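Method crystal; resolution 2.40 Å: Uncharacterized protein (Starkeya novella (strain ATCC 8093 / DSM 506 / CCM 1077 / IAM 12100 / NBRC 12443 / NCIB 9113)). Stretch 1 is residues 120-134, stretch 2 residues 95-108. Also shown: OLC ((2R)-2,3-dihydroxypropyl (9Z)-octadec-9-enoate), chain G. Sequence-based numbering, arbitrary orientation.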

# COMPACT_ATOMS: atom_id res chain seq x y z
N ALA A 120 -8.71 -20.24 6.91
CA ALA A 120 -7.26 -20.08 6.99
C ALA A 120 -6.80 -18.71 6.50
O ALA A 120 -5.84 -18.14 7.03
CB ALA A 120 -6.58 -21.18 6.20
N HIS A 121 -7.48 -18.19 5.48
CA HIS A 121 -7.18 -16.86 4.96
C HIS A 121 -7.41 -15.80 6.03
O HIS A 121 -6.57 -14.93 6.26
CB HIS A 121 -8.02 -16.57 3.72
CG HIS A 121 -7.79 -17.52 2.60
ND1 HIS A 121 -8.81 -18.03 1.82
CD2 HIS A 121 -6.65 -18.08 2.12
CE1 HIS A 121 -8.31 -18.85 0.91
NE2 HIS A 121 -7.00 -18.90 1.07
N VAL A 122 -8.57 -15.87 6.69
CA VAL A 122 -8.92 -14.92 7.74
C VAL A 122 -7.97 -15.06 8.93
O VAL A 122 -7.49 -14.07 9.47
CB VAL A 122 -10.38 -15.11 8.19
CG1 VAL A 122 -10.68 -14.26 9.41
CG2 VAL A 122 -11.33 -14.78 7.05
N ALA A 123 -7.68 -16.30 9.32
CA ALA A 123 -6.75 -16.56 10.41
C ALA A 123 -5.35 -16.07 10.08
O ALA A 123 -4.64 -15.55 10.94
CB ALA A 123 -6.72 -18.04 10.74
N GLY A 124 -4.94 -16.23 8.82
CA GLY A 124 -3.64 -15.78 8.37
C GLY A 124 -3.54 -14.27 8.46
O GLY A 124 -2.52 -13.73 8.89
N ALA A 125 -4.60 -13.59 8.05
CA ALA A 125 -4.67 -12.14 8.13
C ALA A 125 -4.63 -11.64 9.57
O ALA A 125 -3.98 -10.64 9.88
CB ALA A 125 -5.93 -11.63 7.43
N LEU A 126 -5.33 -12.35 10.46
CA LEU A 126 -5.40 -11.94 11.86
C LEU A 126 -4.05 -12.07 12.55
O LEU A 126 -3.70 -11.26 13.41
CB LEU A 126 -6.47 -12.76 12.60
CG LEU A 126 -7.90 -12.43 12.17
CD1 LEU A 126 -8.89 -13.44 12.73
CD2 LEU A 126 -8.27 -11.01 12.57
N MET A 127 -3.29 -13.10 12.16
CA MET A 127 -1.94 -13.31 12.68
C MET A 127 -1.00 -12.21 12.19
O MET A 127 -0.14 -11.74 12.93
CB MET A 127 -1.42 -14.69 12.28
CG MET A 127 -2.17 -15.85 12.91
SD MET A 127 -1.73 -17.45 12.20
CE MET A 127 0.01 -17.57 12.65
N GLY A 128 -1.18 -11.82 10.93
CA GLY A 128 -0.40 -10.74 10.35
C GLY A 128 -0.70 -9.41 11.01
O GLY A 128 0.20 -8.61 11.26
N LEU A 129 -1.98 -9.16 11.29
CA LEU A 129 -2.37 -7.95 12.00
C LEU A 129 -1.79 -7.98 13.41
O LEU A 129 -1.34 -6.95 13.92
CB LEU A 129 -3.90 -7.80 12.06
CG LEU A 129 -4.40 -6.59 12.86
CD1 LEU A 129 -3.85 -5.29 12.28
CD2 LEU A 129 -5.92 -6.56 12.94
N ALA A 130 -1.79 -9.16 14.02
CA ALA A 130 -1.23 -9.33 15.36
C ALA A 130 0.25 -8.96 15.39
O ALA A 130 0.72 -8.32 16.34
CB ALA A 130 -1.42 -10.77 15.82
N GLY A 131 0.99 -9.36 14.36
CA GLY A 131 2.40 -9.05 14.27
C GLY A 131 2.64 -7.57 14.09
O GLY A 131 3.58 -7.00 14.64
N THR A 132 1.76 -6.93 13.31
CA THR A 132 1.85 -5.51 13.05
C THR A 132 1.60 -4.71 14.32
O THR A 132 2.28 -3.71 14.58
CB THR A 132 0.85 -5.09 11.95
OG1 THR A 132 1.09 -5.86 10.77
CG2 THR A 132 1.00 -3.62 11.61
N VAL A 133 0.63 -5.15 15.13
CA VAL A 133 0.33 -4.52 16.41
C VAL A 133 1.52 -4.56 17.36
O VAL A 133 1.87 -3.56 17.99
CB VAL A 133 -0.90 -5.18 17.09
CG1 VAL A 133 -1.04 -4.70 18.53
CG2 VAL A 133 -2.16 -4.89 16.30
N VAL A 134 2.14 -5.73 17.47
CA VAL A 134 3.32 -5.89 18.32
C VAL A 134 4.46 -5.00 17.84
O VAL A 134 5.14 -4.36 18.63
CB VAL A 134 3.82 -7.36 18.34
CG1 VAL A 134 5.13 -7.47 19.09
CG2 VAL A 134 2.78 -8.25 18.97
C10 OLC G . -0.67 0.71 0.48
C9 OLC G . 0.33 0.92 -0.60
C11 OLC G . -1.48 1.86 0.95
C8 OLC G . 0.53 2.27 -1.19
C16 OLC G . 0.53 3.02 5.44
C12 OLC G . -1.84 1.68 2.38
C7 OLC G . 1.75 2.91 -0.62
C15 OLC G . -0.54 3.82 4.77
C13 OLC G . -2.04 3.02 3.02
C6 OLC G . 1.95 4.25 -1.26
C14 OLC G . -1.71 2.94 4.47
C5 OLC G . 1.95 5.31 -0.21
C4 OLC G . 2.55 6.56 -0.75
C3 OLC G . 2.74 7.55 0.35
C2 OLC G . 3.51 8.72 -0.16
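Stretch 2 95-108: GLVAYLWPLLIVLF

Stretch 2 runs against stretch 1 almost exactly antiparallel. The first stretch is helical throughout. The second is helical over 95-98, leaves helical phi/psi at Y99 (-82/22), and then runs on as a second helix through F108. This second helix meets helix 120-134 at 173°, the axes approaching to 9.4 Å, and the register pairs V122 with V106, A125 with L103, L129 with L100 and V133 with L96.

No hydrogen bond crosses the interface; packing is mainly between apolar side chains, with a small residue, A125, where the backbones are nearest. There A125 faces L103, CA to CA 5.5 Å. The short A125 side chain admits two neighbours: its CB lies 3.8 Å from L103 CD1 and 3.8 Å from V106 CG2. L103 points toward stretch 1 in the t, p rotamer. L126 CD2 lies 4.1 Å from L103 CD1 and 4.2 Å from L103 CD2, and L103 CD2 also meets L129 CD2 at 4.2 Å. L129 adopts the same t, p rotamer from the other helix. Its CD2 packs 3.9 Å from L100 CD2, and its CD1 lies 3.9 Å from the carbonyl O of Y99, at the break between helices.

L100 and L96 show how a rotamer can recover a contact. The CA-to-CB bond of L100 points away, yet its m, t conformation brings the end nearer; L96 starts sideways and, in t, p, places CD1 3.9 Å from V133 CG2. T132, in m, turns OG1 back to its own helix, donating to G128 O at 2.9 Å. With the hydroxyl thus satisfied, CG2 meets Y99 CB at 4.3 Å. At the far end V106, in t, sets CG1 4.3 Å from V122 CG2, also t.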

# COMPACT_ATOMS: atom_id res chain seq x y z
N GLY A 95 -0.85 4.99 11.53
CA GLY A 95 -0.32 3.91 10.73
C GLY A 95 -0.94 2.57 11.07
O GLY A 95 -1.18 1.75 10.18
N LEU A 96 -1.20 2.35 12.35
CA LEU A 96 -1.82 1.10 12.80
C LEU A 96 -3.26 1.00 12.31
O LEU A 96 -3.69 -0.06 11.85
CB LEU A 96 -1.78 0.99 14.32
CG LEU A 96 -2.45 -0.28 14.87
CD1 LEU A 96 -1.76 -1.53 14.32
CD2 LEU A 96 -2.47 -0.31 16.39
N VAL A 97 -4.02 2.09 12.42
CA VAL A 97 -5.41 2.07 11.97
C VAL A 97 -5.48 1.85 10.46
O VAL A 97 -6.25 1.01 9.99
CB VAL A 97 -6.15 3.37 12.35
CG1 VAL A 97 -7.52 3.43 11.69
CG2 VAL A 97 -6.30 3.47 13.86
N ALA A 98 -4.66 2.58 9.71
CA ALA A 98 -4.59 2.40 8.26
C ALA A 98 -4.22 0.97 7.88
O ALA A 98 -4.69 0.45 6.86
CB ALA A 98 -3.60 3.38 7.64
N TYR A 99 -3.38 0.32 8.69
CA TYR A 99 -2.93 -1.02 8.35
C TYR A 99 -3.93 -2.10 8.74
O TYR A 99 -3.59 -3.27 8.90
CB TYR A 99 -1.56 -1.31 8.98
CG TYR A 99 -0.49 -1.44 7.93
CD1 TYR A 99 -0.40 -2.58 7.14
CD2 TYR A 99 0.42 -0.41 7.69
CE1 TYR A 99 0.56 -2.70 6.16
CE2 TYR A 99 1.39 -0.53 6.71
CZ TYR A 99 1.46 -1.67 5.95
OH TYR A 99 2.42 -1.80 4.98
N LEU A 100 -5.19 -1.69 8.87
CA LEU A 100 -6.30 -2.62 8.85
C LEU A 100 -6.60 -3.03 7.41
O LEU A 100 -7.33 -3.99 7.18
CB LEU A 100 -7.55 -1.99 9.49
CG LEU A 100 -7.57 -1.95 11.01
CD1 LEU A 100 -8.70 -1.07 11.52
CD2 LEU A 100 -7.70 -3.36 11.57
N TRP A 101 -6.02 -2.32 6.45
CA TRP A 101 -6.36 -2.56 5.04
C TRP A 101 -6.03 -3.96 4.51
O TRP A 101 -6.73 -4.45 3.63
CB TRP A 101 -5.73 -1.50 4.12
CG TRP A 101 -4.24 -1.52 3.90
CD1 TRP A 101 -3.31 -0.74 4.52
CD2 TRP A 101 -3.51 -2.32 2.94
NE1 TRP A 101 -2.05 -1.02 4.04
CE2 TRP A 101 -2.14 -1.98 3.07
CE3 TRP A 101 -3.87 -3.29 2.01
CZ2 TRP A 101 -1.14 -2.58 2.30
CZ3 TRP A 101 -2.88 -3.89 1.24
CH2 TRP A 101 -1.53 -3.53 1.39
N PRO A 102 -4.97 -4.62 5.03
CA PRO A 102 -4.81 -5.98 4.49
C PRO A 102 -5.92 -6.93 4.94
O PRO A 102 -6.36 -7.75 4.14
CB PRO A 102 -3.45 -6.42 5.06
CG PRO A 102 -2.72 -5.14 5.31
CD PRO A 102 -3.78 -4.19 5.78
N LEU A 103 -6.37 -6.80 6.18
CA LEU A 103 -7.48 -7.59 6.68
C LEU A 103 -8.76 -7.29 5.90
O LEU A 103 -9.55 -8.18 5.60
CB LEU A 103 -7.70 -7.33 8.18
CG LEU A 103 -8.89 -8.02 8.85
CD1 LEU A 103 -8.77 -9.54 8.75
CD2 LEU A 103 -9.00 -7.59 10.31
N LEU A 104 -8.95 -6.01 5.57
CA LEU A 104 -10.13 -5.58 4.83
C LEU A 104 -10.19 -6.20 3.44
O LEU A 104 -11.25 -6.61 2.98
CB LEU A 104 -10.17 -4.05 4.74
CG LEU A 104 -10.43 -3.31 6.05
CD1 LEU A 104 -10.42 -1.81 5.84
CD2 LEU A 104 -11.75 -3.77 6.66
N ILE A 105 -9.04 -6.26 2.78
CA ILE A 105 -8.95 -6.90 1.47
C ILE A 105 -9.34 -8.38 1.55
O ILE A 105 -10.11 -8.87 0.72
CB ILE A 105 -7.53 -6.77 0.87
CG1 ILE A 105 -7.29 -5.32 0.41
CG2 ILE A 105 -7.33 -7.73 -0.29
CD1 ILE A 105 -5.95 -5.10 -0.23
N VAL A 106 -8.83 -9.07 2.56
CA VAL A 106 -9.17 -10.48 2.77
C VAL A 106 -10.67 -10.64 2.97
O VAL A 106 -11.30 -11.46 2.31
CB VAL A 106 -8.43 -11.08 3.99
CG1 VAL A 106 -8.92 -12.49 4.27
CG2 VAL A 106 -6.92 -11.07 3.76
N LEU A 107 -11.24 -9.83 3.85
CA LEU A 107 -12.68 -9.86 4.11
C LEU A 107 -13.50 -9.46 2.88
O LEU A 107 -14.50 -10.09 2.57
CB LEU A 107 -13.02 -8.96 5.30
CG LEU A 107 -12.47 -9.41 6.67
CD1 LEU A 107 -12.76 -8.38 7.75
CD2 LEU A 107 -13.04 -10.77 7.05
N PHE A 108 -13.06 -8.42 2.18
CA PHE A 108 -13.82 -7.92 1.03
C PHE A 108 -13.69 -8.84 -0.19
O PHE A 108 -14.48 -8.74 -1.13
CB PHE A 108 -13.39 -6.50 0.65
CG PHE A 108 -13.70 -5.47 1.71
CD1 PHE A 108 -14.60 -5.73 2.72
CD2 PHE A 108 -13.08 -4.23 1.68
CE1 PHE A 108 -14.88 -4.78 3.69
CE2 PHE A 108 -13.36 -3.27 2.64
CZ PHE A 108 -14.26 -3.55 3.65